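Telomerase reverse transcriptase (Candida albicans SC5314, PDB 6ZDQ) probably lengthens chromosome ends by reverse-transcribing a template within its RNA component into telomeric DNA repeats. Local coordinates at residues V71-I77 against E190-P195; G61-F67 against Y197-L202; K364-R370 against K415-K421. All coordinates share one frame. Residue numbers count along the deposited sequence, not the author numbering.

Contact 1: residues V71-I77 against E190-P195; sequences VSNKTEI and ELNYFP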
loop_
_atom_site.group_PDB
_atom_site.type_symbol
_atom_site.label_atom_id
_atom_site.label_comp_id
_atom_site.label_asym_id
_atom_site.label_seq_id
_atom_site.Cartn_x
_atom_site.Cartn_y
_atom_site.Cartn_z
ATOM N N VAL A 71 -4.001 -17.296 10.561
ATOM C CA VAL A 71 -3.233 -17.101 9.333
ATOM C C VAL A 71 -2.443 -18.337 8.933
ATOM O O VAL A 71 -1.821 -18.342 7.860
ATOM C CB VAL A 71 -2.261 -15.911 9.455
ATOM C CG1 VAL A 71 -2.956 -14.721 10.098
ATOM C CG2 VAL A 71 -1.017 -16.314 10.236
ATOM N N SER A 72 -2.442 -19.387 9.758
ATOM C CA SER A 72 -1.728 -20.609 9.408
ATOM C C SER A 72 -2.416 -21.384 8.291
ATOM O O SER A 72 -1.779 -22.234 7.661
ATOM C CB SER A 72 -1.574 -21.494 10.645
ATOM O OG SER A 72 -0.842 -20.827 11.658
ATOM N N ASN A 73 -3.698 -21.114 8.036
ATOM C CA ASN A 73 -4.443 -21.849 7.020
ATOM C C ASN A 73 -3.919 -21.607 5.609
ATOM O O ASN A 73 -4.128 -22.455 4.734
ATOM C CB ASN A 73 -5.928 -21.479 7.090
ATOM C CG ASN A 73 -6.537 -21.763 8.451
ATOM O OD1 ASN A 73 -7.051 -22.855 8.700
ATOM N ND2 ASN A 73 -6.481 -20.779 9.340
ATOM N N LYS A 74 -3.263 -20.473 5.367
ATOM C CA LYS A 74 -2.793 -20.147 4.026
ATOM C C LYS A 74 -1.818 -21.203 3.517
ATOM O O LYS A 74 -1.017 -21.759 4.276
ATOM C CB LYS A 74 -2.131 -18.769 4.016
ATOM C CG LYS A 74 -0.902 -18.659 4.905
ATOM C CD LYS A 74 -0.335 -17.249 4.906
ATOM C CE LYS A 74 0.971 -17.172 4.130
ATOM N NZ LYS A 74 2.060 -17.935 4.800
ATOM N N THR A 75 -1.898 -21.486 2.221
ATOM C CA THR A 75 -0.996 -22.417 1.562
ATOM C C THR A 75 0.143 -21.647 0.906
ATOM O O THR A 75 -0.080 -20.615 0.267
ATOM C CB THR A 75 -1.731 -23.257 0.514
ATOM O OG1 THR A 75 -2.375 -22.394 -0.432
ATOM C CG2 THR A 75 -2.775 -24.141 1.179
ATOM N N GLU A 76 1.363 -22.152 1.077
ATOM C CA GLU A 76 2.543 -21.465 0.569
ATOM C C GLU A 76 2.455 -21.280 -0.941
ATOM O O GLU A 76 1.940 -22.140 -1.662
ATOM C CB GLU A 76 3.808 -22.240 0.933
ATOM C CG GLU A 76 4.117 -22.271 2.422
ATOM C CD GLU A 76 4.335 -20.887 3.008
ATOM O OE1 GLU A 76 3.341 -20.228 3.384
ATOM O OE2 GLU A 76 5.504 -20.453 3.086
ATOM N N ILE A 77 2.959 -20.137 -1.411
ATOM C CA ILE A 77 2.876 -19.802 -2.831
ATOM C C ILE A 77 3.583 -20.856 -3.674
ATOM O O ILE A 77 3.115 -21.218 -4.761
ATOM C CB ILE A 77 3.449 -18.394 -3.083
ATOM C CG1 ILE A 77 2.706 -17.348 -2.244
ATOM C CG2 ILE A 77 3.360 -18.038 -4.558
ATOM C CD1 ILE A 77 3.365 -17.029 -0.910
ATOM N N GLU A 190 3.609 -9.065 -0.041
ATOM C CA GLU A 190 3.278 -10.415 -0.471
ATOM C C GLU A 190 1.804 -10.707 -0.216
ATOM O O GLU A 190 1.197 -10.185 0.723
ATOM C CB GLU A 190 4.152 -11.437 0.259
ATOM C CG GLU A 190 4.179 -12.817 -0.379
ATOM C CD GLU A 190 5.040 -13.798 0.395
ATOM O OE1 GLU A 190 5.178 -13.627 1.625
ATOM O OE2 GLU A 190 5.585 -14.735 -0.226
ATOM N N LEU A 191 1.230 -11.551 -1.066
ATOM C CA LEU A 191 -0.167 -11.941 -0.952
ATOM C C LEU A 191 -0.307 -13.219 -0.129
ATOM O O LEU A 191 0.629 -14.010 0.002
ATOM C CB LEU A 191 -0.786 -12.141 -2.337
ATOM C CG LEU A 191 -0.945 -10.896 -3.212
ATOM C CD1 LEU A 191 -1.531 -11.253 -4.569
ATOM C CD2 LEU A 191 -1.814 -9.872 -2.509
ATOM N N ASN A 192 -1.499 -13.407 0.430
ATOM C CA ASN A 192 -1.844 -14.606 1.183
ATOM C C ASN A 192 -2.901 -15.389 0.419
ATOM O O ASN A 192 -3.927 -14.829 0.020
ATOM C CB ASN A 192 -2.357 -14.256 2.581
ATOM C CG ASN A 192 -1.253 -13.805 3.514
ATOM O OD1 ASN A 192 -0.072 -14.049 3.264
ATOM N ND2 ASN A 192 -1.633 -13.151 4.605
ATOM N N TYR A 193 -2.646 -16.679 0.217
ATOM C CA TYR A 193 -3.543 -17.565 -0.521
ATOM C C TYR A 193 -4.214 -18.503 0.480
ATOM O O TYR A 193 -3.684 -19.563 0.814
ATOM C CB TYR A 193 -2.783 -18.336 -1.596
ATOM C CG TYR A 193 -2.230 -17.461 -2.697
ATOM C CD1 TYR A 193 -0.998 -16.832 -2.559
ATOM C CD2 TYR A 193 -2.938 -17.261 -3.875
ATOM C CE1 TYR A 193 -0.488 -16.030 -3.563
ATOM C CE2 TYR A 193 -2.437 -16.462 -4.883
ATOM C CZ TYR A 193 -1.213 -15.848 -4.723
ATOM O OH TYR A 193 -0.710 -15.051 -5.726
ATOM N N PHE A 194 -5.388 -18.104 0.955
ATOM C CA PHE A 194 -6.160 -18.938 1.872
ATOM C C PHE A 194 -7.066 -19.875 1.082
ATOM O O PHE A 194 -7.774 -19.419 0.177
ATOM C CB PHE A 194 -6.998 -18.083 2.813
ATOM C CG PHE A 194 -6.190 -17.349 3.842
ATOM C CD1 PHE A 194 -5.824 -17.972 5.023
ATOM C CD2 PHE A 194 -5.793 -16.040 3.629
ATOM C CE1 PHE A 194 -5.078 -17.303 5.973
ATOM C CE2 PHE A 194 -5.047 -15.365 4.579
ATOM C CZ PHE A 194 -4.689 -15.999 5.751
ATOM N N PRO A 195 -7.056 -21.176 1.375
ATOM C CA PRO A 195 -7.958 -22.098 0.676
ATOM C C PRO A 195 -9.410 -21.662 0.809
ATOM O O PRO A 195 -9.852 -21.225 1.873
ATOM C CB PRO A 195 -7.704 -23.437 1.377
ATOM C CG PRO A 195 -6.306 -23.324 1.887
ATOM C CD PRO A 195 -6.146 -21.882 2.293
#
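T75 N donates to Y193 O at 3.0 Å, and T75 OG1 adds a weak bond of 3.4 Å to the same Y193 O, so the loop 71-77 takes hold of the strand through one carbonyl. Within the loop, K74 NZ forms a salt bridge with E76 OE1 at 3.0 Å. Outward from these bonds, K74 CB stands 4.0 Å from the centroid of the F194 ring, a CH-pi contact over one face; V71 CA meets the ring's edge, 3.8 Å from F194 CE1. I77 CG1 packs 3.7 Å from Y193 CE1. N73 turns its amide back into the loop, bonding V70 and N66. A type I beta turn from V71 to K74 leads the loop, just before helix 77-91, onto the edge of the two-stranded antiparallel sheet 178-182/191-195, whose second strand belongs to the telomerase RNA-binding domain. N192 and F194 bond strand 178-182 along one edge of strand 191-195, while Y193 O, on the other edge, takes the loop; P236 of strand 229-236 touches V71 and F194.

Contact 2: residues G61-F67 against Y197-L202; sequences GTSKCNF and YLWKEL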
loop_
_atom_site.group_PDB
_atom_site.type_symbol
_atom_site.label_atom_id
_atom_site.label_comp_id
_atom_site.label_asym_id
_atom_site.label_seq_id
_atom_site.Cartn_x
_atom_site.Cartn_y
_atom_site.Cartn_z
ATOM N N GLY A 61 -4.247 -31.268 -0.251
ATOM C CA GLY A 61 -4.644 -31.927 0.976
ATOM C C GLY A 61 -5.593 -31.090 1.807
ATOM O O GLY A 61 -5.412 -29.875 1.930
ATOM N N THR A 62 -6.607 -31.726 2.384
ATOM C CA THR A 62 -7.606 -31.043 3.194
ATOM C C THR A 62 -7.214 -31.132 4.663
ATOM O O THR A 62 -6.832 -32.204 5.144
ATOM C CB THR A 62 -8.994 -31.648 2.972
ATOM O OG1 THR A 62 -9.397 -31.432 1.614
ATOM C CG2 THR A 62 -10.017 -31.014 3.905
ATOM N N SER A 63 -7.306 -30.006 5.366
ATOM C CA SER A 63 -6.967 -29.933 6.777
ATOM C C SER A 63 -8.088 -29.234 7.533
ATOM O O SER A 63 -8.909 -28.519 6.952
ATOM C CB SER A 63 -5.639 -29.196 7.004
ATOM O OG SER A 63 -4.588 -29.809 6.278
ATOM N N LYS A 64 -8.109 -29.448 8.845
ATOM C CA LYS A 64 -9.100 -28.800 9.688
ATOM C C LYS A 64 -8.785 -27.315 9.829
ATOM O O LYS A 64 -7.624 -26.898 9.839
ATOM C CB LYS A 64 -9.154 -29.464 11.064
ATOM C CG LYS A 64 -7.923 -29.230 11.928
ATOM C CD LYS A 64 -8.185 -29.609 13.379
ATOM C CE LYS A 64 -7.027 -29.205 14.278
ATOM N NZ LYS A 64 -7.320 -29.475 15.714
ATOM N N CYS A 65 -9.842 -26.510 9.917
ATOM C CA CYS A 65 -9.694 -25.060 10.009
ATOM C C CYS A 65 -9.055 -24.686 11.341
ATOM O O CYS A 65 -9.639 -24.913 12.405
ATOM C CB CYS A 65 -11.051 -24.383 9.848
ATOM S SG CYS A 65 -10.978 -22.578 9.806
ATOM N N ASN A 66 -7.852 -24.118 11.284
ATOM C CA ASN A 66 -7.179 -23.632 12.481
ATOM C C ASN A 66 -7.781 -22.297 12.903
ATOM O O ASN A 66 -7.836 -21.353 12.107
ATOM C CB ASN A 66 -5.678 -23.482 12.224
ATOM C CG ASN A 66 -4.881 -23.251 13.498
ATOM O OD1 ASN A 66 -5.407 -22.772 14.503
ATOM N ND2 ASN A 66 -3.597 -23.590 13.457
ATOM N N PHE A 67 -8.236 -22.220 14.153
ATOM C CA PHE A 67 -8.788 -20.987 14.696
ATOM C C PHE A 67 -7.875 -20.305 15.704
ATOM O O PHE A 67 -8.115 -19.138 16.035
ATOM C CB PHE A 67 -10.152 -21.253 15.350
ATOM C CG PHE A 67 -11.247 -21.564 14.368
ATOM C CD1 PHE A 67 -11.897 -20.546 13.694
ATOM C CD2 PHE A 67 -11.628 -22.874 14.123
ATOM C CE1 PHE A 67 -12.904 -20.825 12.790
ATOM C CE2 PHE A 67 -12.636 -23.159 13.219
ATOM C CZ PHE A 67 -13.275 -22.132 12.553
ATOM N N TYR A 197 -12.383 -23.170 0.834
ATOM C CA TYR A 197 -13.236 -23.808 1.831
ATOM C C TYR A 197 -12.839 -23.412 3.248
ATOM O O TYR A 197 -13.705 -23.285 4.120
ATOM C CB TYR A 197 -13.206 -25.329 1.665
ATOM C CG TYR A 197 -11.925 -25.988 2.118
ATOM C CD1 TYR A 197 -10.784 -25.950 1.329
ATOM C CD2 TYR A 197 -11.862 -26.662 3.330
ATOM C CE1 TYR A 197 -9.611 -26.557 1.740
ATOM C CE2 TYR A 197 -10.697 -27.272 3.749
ATOM C CZ TYR A 197 -9.574 -27.216 2.951
ATOM O OH TYR A 197 -8.409 -27.821 3.364
ATOM N N LEU A 198 -11.541 -23.214 3.500
ATOM C CA LEU A 198 -11.105 -22.774 4.822
ATOM C C LEU A 198 -11.498 -21.325 5.085
ATOM O O LEU A 198 -11.848 -20.968 6.215
ATOM C CB LEU A 198 -9.592 -22.949 4.964
ATOM C CG LEU A 198 -9.070 -24.377 5.114
ATOM C CD1 LEU A 198 -7.552 -24.384 5.228
ATOM C CD2 LEU A 198 -9.701 -25.045 6.323
ATOM N N TRP A 199 -11.439 -20.476 4.054
ATOM C CA TRP A 199 -11.705 -19.051 4.243
ATOM C C TRP A 199 -13.135 -18.799 4.701
ATOM O O TRP A 199 -13.371 -17.959 5.577
ATOM C CB TRP A 199 -11.417 -18.281 2.954
ATOM C CG TRP A 199 -11.858 -16.845 3.014
ATOM C CD1 TRP A 199 -13.015 -16.321 2.512
ATOM C CD2 TRP A 199 -11.156 -15.755 3.625
ATOM N NE1 TRP A 199 -13.072 -14.972 2.766
ATOM C CE2 TRP A 199 -11.944 -14.600 3.448
ATOM C CE3 TRP A 199 -9.936 -15.644 4.300
ATOM C CZ2 TRP A 199 -11.552 -13.350 3.922
ATOM C CZ3 TRP A 199 -9.548 -14.400 4.770
ATOM C CH2 TRP A 199 -10.354 -13.270 4.578
ATOM N N LYS A 200 -14.105 -19.504 4.111
ATOM C CA LYS A 200 -15.502 -19.302 4.489
ATOM C C LYS A 200 -15.730 -19.600 5.967
ATOM O O LYS A 200 -16.545 -18.938 6.621
ATOM C CB LYS A 200 -16.412 -20.164 3.615
ATOM C CG LYS A 200 -16.496 -19.697 2.169
ATOM C CD LYS A 200 -17.377 -20.622 1.342
ATOM C CE LYS A 200 -17.557 -20.094 -0.072
ATOM N NZ LYS A 200 -16.254 -19.894 -0.766
ATOM N N GLU A 201 -15.023 -20.594 6.512
ATOM C CA GLU A 201 -15.117 -20.871 7.943
ATOM C C GLU A 201 -14.492 -19.750 8.765
ATOM O O GLU A 201 -15.065 -19.308 9.768
ATOM C CB GLU A 201 -14.453 -22.210 8.271
ATOM C CG GLU A 201 -15.305 -23.431 7.956
ATOM C CD GLU A 201 -14.652 -24.729 8.397
ATOM O OE1 GLU A 201 -13.570 -25.065 7.870
ATOM O OE2 GLU A 201 -15.221 -25.411 9.276
ATOM N N LEU A 202 -13.309 -19.282 8.358
ATOM C CA LEU A 202 -12.662 -18.176 9.060
ATOM C C LEU A 202 -13.488 -16.900 8.967
ATOM O O LEU A 202 -13.649 -16.180 9.962
ATOM C CB LEU A 202 -11.260 -17.947 8.497
ATOM C CG LEU A 202 -10.221 -19.028 8.792
ATOM C CD1 LEU A 202 -8.964 -18.788 7.978
ATOM C CD2 LEU A 202 -9.900 -19.059 10.277
#
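An irregular loop drapes along the first turns of helix 196-214, part of the telomerase RNA-binding domain; the helix offers a stripe of side chains at positions 197, 198, 201 and 202. Y197 comes first and reaches furthest back along the loop: S63 N donates to Y197 OH at 3.2 Å, the one hydrogen bond between the two segments, while T62 CG2 rests 3.6 Å from Y197 OH. L198, next in the helix, is buried and pushes its CD2 under the loop backbone, 3.6 Å from S63 O and 3.8 Å from C65 CB; N73 of contact 1 also touches this leucine. W199 points off the other way and stacks its ring on Y179 of strand 178-182. One turn after Y197, E201 reaches C65, with E201 OE1 3.3 Å from C65 CB, and its backbone carbonyl faces the edge of the F67 ring, where E201 O lies 4.0 Å from F67 CE1. L202 follows a turn after L198, its N bonded to L198 O at 3.1 Å. C65, the loop residue most covered here, thus meets both leucines and E201. L202 CD2 meets residues 65-67, 3.7 Å from C65 SG, 4.2 Å from F67 CD1 and 3.6 Å from N66 O.

Contact 3: residues K364-R370 against K415-K421; sequences KTSYYVR and KTIALQK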
loop_
_atom_site.group_PDB
_atom_site.type_symbol
_atom_site.label_atom_id
_atom_site.label_comp_id
_atom_site.label_asym_id
_atom_site.label_seq_id
_atom_site.Cartn_x
_atom_site.Cartn_y
_atom_site.Cartn_z
ATOM N N LYS A 364 -23.796 29.496 8.159
ATOM C CA LYS A 364 -23.597 29.441 6.711
ATOM C C LYS A 364 -22.325 30.222 6.383
ATOM O O LYS A 364 -22.352 31.440 6.191
ATOM C CB LYS A 364 -24.823 29.980 5.955
ATOM C CG LYS A 364 -25.362 31.311 6.460
ATOM C CD LYS A 364 -26.469 31.827 5.555
ATOM C CE LYS A 364 -26.755 33.298 5.815
ATOM N NZ LYS A 364 -25.577 34.155 5.505
ATOM N N THR A 365 -21.202 29.508 6.323
ATOM C CA THR A 365 -19.912 30.121 6.034
ATOM C C THR A 365 -19.493 29.971 4.579
ATOM O O THR A 365 -18.747 30.817 4.073
ATOM C CB THR A 365 -18.827 29.522 6.937
ATOM O OG1 THR A 365 -19.354 29.338 8.257
ATOM C CG2 THR A 365 -17.622 30.450 7.013
ATOM N N SER A 366 -19.963 28.924 3.897
ATOM C CA SER A 366 -19.716 28.714 2.470
ATOM C C SER A 366 -18.218 28.639 2.160
ATOM O O SER A 366 -17.657 29.477 1.452
ATOM C CB SER A 366 -20.400 29.800 1.632
ATOM O OG SER A 366 -20.171 29.598 0.249
ATOM N N TYR A 367 -17.572 27.617 2.718
ATOM C CA TYR A 367 -16.164 27.380 2.428
ATOM C C TYR A 367 -15.974 27.030 0.956
ATOM O O TYR A 367 -16.783 26.312 0.361
ATOM C CB TYR A 367 -15.622 26.255 3.315
ATOM C CG TYR A 367 -15.707 26.541 4.798
ATOM C CD1 TYR A 367 -16.845 26.215 5.524
ATOM C CD2 TYR A 367 -14.650 27.137 5.474
ATOM C CE1 TYR A 367 -16.929 26.477 6.880
ATOM C CE2 TYR A 367 -14.724 27.403 6.829
ATOM C CZ TYR A 367 -15.866 27.071 7.526
ATOM O OH TYR A 367 -15.945 27.334 8.876
ATOM N N TYR A 368 -14.900 27.547 0.365
ATOM C CA TYR A 368 -14.591 27.334 -1.043
ATOM C C TYR A 368 -13.356 26.454 -1.167
ATOM O O TYR A 368 -12.313 26.750 -0.574
ATOM C CB TYR A 368 -14.371 28.665 -1.766
ATOM C CG TYR A 368 -15.582 29.569 -1.748
ATOM C CD1 TYR A 368 -16.626 29.384 -2.645
ATOM C CD2 TYR A 368 -15.683 30.607 -0.830
ATOM C CE1 TYR A 368 -17.737 30.205 -2.629
ATOM C CE2 TYR A 368 -16.790 31.433 -0.806
ATOM C CZ TYR A 368 -17.814 31.229 -1.708
ATOM O OH TYR A 368 -18.918 32.051 -1.688
ATOM N N VAL A 369 -13.479 25.375 -1.937
ATOM C CA VAL A 369 -12.404 24.410 -2.126
ATOM C C VAL A 369 -12.187 24.206 -3.620
ATOM O O VAL A 369 -13.142 24.198 -4.404
ATOM C CB VAL A 369 -12.722 23.073 -1.421
ATOM C CG1 VAL A 369 -14.079 22.557 -1.861
ATOM C CG2 VAL A 369 -11.631 22.037 -1.676
ATOM N N ARG A 370 -10.921 24.056 -4.012
ATOM C CA ARG A 370 -10.552 23.796 -5.402
ATOM C C ARG A 370 -9.255 22.992 -5.351
ATOM O O ARG A 370 -8.178 23.560 -5.145
ATOM C CB ARG A 370 -10.388 25.093 -6.182
ATOM C CG ARG A 370 -9.897 24.927 -7.608
ATOM C CD ARG A 370 -9.472 26.271 -8.172
ATOM N NE ARG A 370 -8.482 26.915 -7.312
ATOM C CZ ARG A 370 -8.029 28.153 -7.482
ATOM N NH1 ARG A 370 -8.476 28.896 -8.484
ATOM N NH2 ARG A 370 -7.127 28.648 -6.645
ATOM N N LYS A 415 -13.150 22.749 -11.081
ATOM C CA LYS A 415 -14.061 23.816 -10.698
ATOM C C LYS A 415 -14.065 23.980 -9.184
ATOM O O LYS A 415 -13.855 23.021 -8.437
ATOM C CB LYS A 415 -15.489 23.544 -11.197
ATOM C CG LYS A 415 -16.380 24.776 -11.214
ATOM C CD LYS A 415 -15.870 25.803 -12.215
ATOM C CE LYS A 415 -16.359 27.202 -11.877
ATOM N NZ LYS A 415 -15.763 27.694 -10.604
ATOM N N THR A 416 -14.305 25.213 -8.740
ATOM C CA THR A 416 -14.369 25.520 -7.318
ATOM C C THR A 416 -15.697 25.050 -6.735
ATOM O O THR A 416 -16.764 25.327 -7.294
ATOM C CB THR A 416 -14.197 27.021 -7.087
ATOM O OG1 THR A 416 -15.260 27.729 -7.737
ATOM C CG2 THR A 416 -12.866 27.497 -7.646
ATOM N N ILE A 417 -15.631 24.345 -5.609
ATOM C CA ILE A 417 -16.803 23.786 -4.943
ATOM C C ILE A 417 -17.106 24.628 -3.711
ATOM O O ILE A 417 -16.197 24.968 -2.945
ATOM C CB ILE A 417 -16.584 22.310 -4.561
ATOM C CG1 ILE A 417 -16.268 21.470 -5.801
ATOM C CG2 ILE A 417 -17.803 21.756 -3.837
ATOM C CD1 ILE A 417 -17.396 21.414 -6.809
ATOM N N ALA A 418 -18.380 24.965 -3.524
ATOM C CA ALA A 418 -18.841 25.736 -2.374
ATOM C C ALA A 418 -19.651 24.818 -1.464
ATOM O O ALA A 418 -20.730 24.352 -1.845
ATOM C CB ALA A 418 -19.670 26.939 -2.819
ATOM N N LEU A 419 -19.128 24.558 -0.268
ATOM C CA LEU A 419 -19.797 23.735 0.730
ATOM C C LEU A 419 -20.040 24.561 1.985
ATOM O O LEU A 419 -19.111 25.182 2.513
ATOM C CB LEU A 419 -18.970 22.489 1.067
ATOM C CG LEU A 419 -18.717 21.496 -0.070
ATOM C CD1 LEU A 419 -17.906 20.318 0.436
ATOM C CD2 LEU A 419 -20.027 21.023 -0.682
ATOM N N GLN A 420 -21.284 24.571 2.454
ATOM C CA GLN A 420 -21.651 25.293 3.661
ATOM C C GLN A 420 -21.463 24.417 4.898
ATOM O O GLN A 420 -21.363 23.193 4.812
ATOM C CB GLN A 420 -23.095 25.790 3.582
ATOM C CG GLN A 420 -23.255 27.110 2.840
ATOM C CD GLN A 420 -24.582 27.786 3.129
ATOM O OE1 GLN A 420 -25.464 27.203 3.756
ATOM N NE2 GLN A 420 -24.726 29.028 2.678
ATOM N N LYS A 421 -21.411 25.077 6.060
ATOM C CA LYS A 421 -21.191 24.368 7.319
ATOM C C LYS A 421 -22.258 23.307 7.564
ATOM O O LYS A 421 -21.946 22.195 8.009
ATOM C CB LYS A 421 -21.152 25.369 8.474
ATOM C CG LYS A 421 -21.251 24.737 9.851
ATOM C CD LYS A 421 -21.438 25.793 10.926
ATOM C CE LYS A 421 -21.696 25.160 12.283
ATOM N NZ LYS A 421 -21.894 26.186 13.342
#
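Two short antiparallel strands, 367-369 and 417-419, form a small two-stranded sheet in the reverse transcriptase region, joined by a 47-residue connection, partly unmodelled, whose modelled part has no regular helix or strand. Its place in the sequence is consistent with the insertion in the fingers that sets telomerase apart from other reverse transcriptases. V369 forms the most regular pair, with I417: V369 N donates to I417 O at 2.9 Å and I417 N to V369 O at 2.8 Å, both nearly straight, and V369 CG1 packs 3.7 Å from I417 CB. Y367 makes the second hydrogen-bonded pair, with L419, but less evenly: L419 N to Y367 O is 3.0 Å and well aligned, whereas Y367 N to L419 O, at 2.9 Å, is bent and weak. Between them Y368 and A418 face each other as a non-hydrogen-bonded pair, Y368 CE1 3.8 Å from A418 CB. The side chains of Y367, V369, I417 and L419 share the face against helix 263-296; Y367 also meets the F358 ring. Q420, the residue most covered by the contact, closes the pairing as the N-cap of helix 421-434: its CG lies 4.1 Å from S366 CB, and Q420 NE2 lies 3.4 Å from K364 CB. K421 NZ hydrogen-bonds the backbone carbonyl of F358. At the far end T416 CA lies 3.4 Å from V369 O, and R370 CD rests 3.6 Å from T416 CG2.

Contacts 1 and 2 are neighbours, their centres 11 Å apart, sharing one loop between helices 52-59 and 77-91, and strand 191-195 running directly into helix 196-214. Contact 1 is nested along the chain inside the loop closed by contact 2. N73 joins them, with N73 OD1 3.0 Å from N66 N in a probable hydrogen bond. Contact 3 comes later in sequence, its centre 47 Å from that of contact 1 and 51 Å from that of contact 2. The first two contacts thus fasten one loop to strand 191-195 and helix 196-214 of the RNA-binding domain, while the third lies on a separate surface in the reverse transcriptase part, across the chain's centre from contact 1.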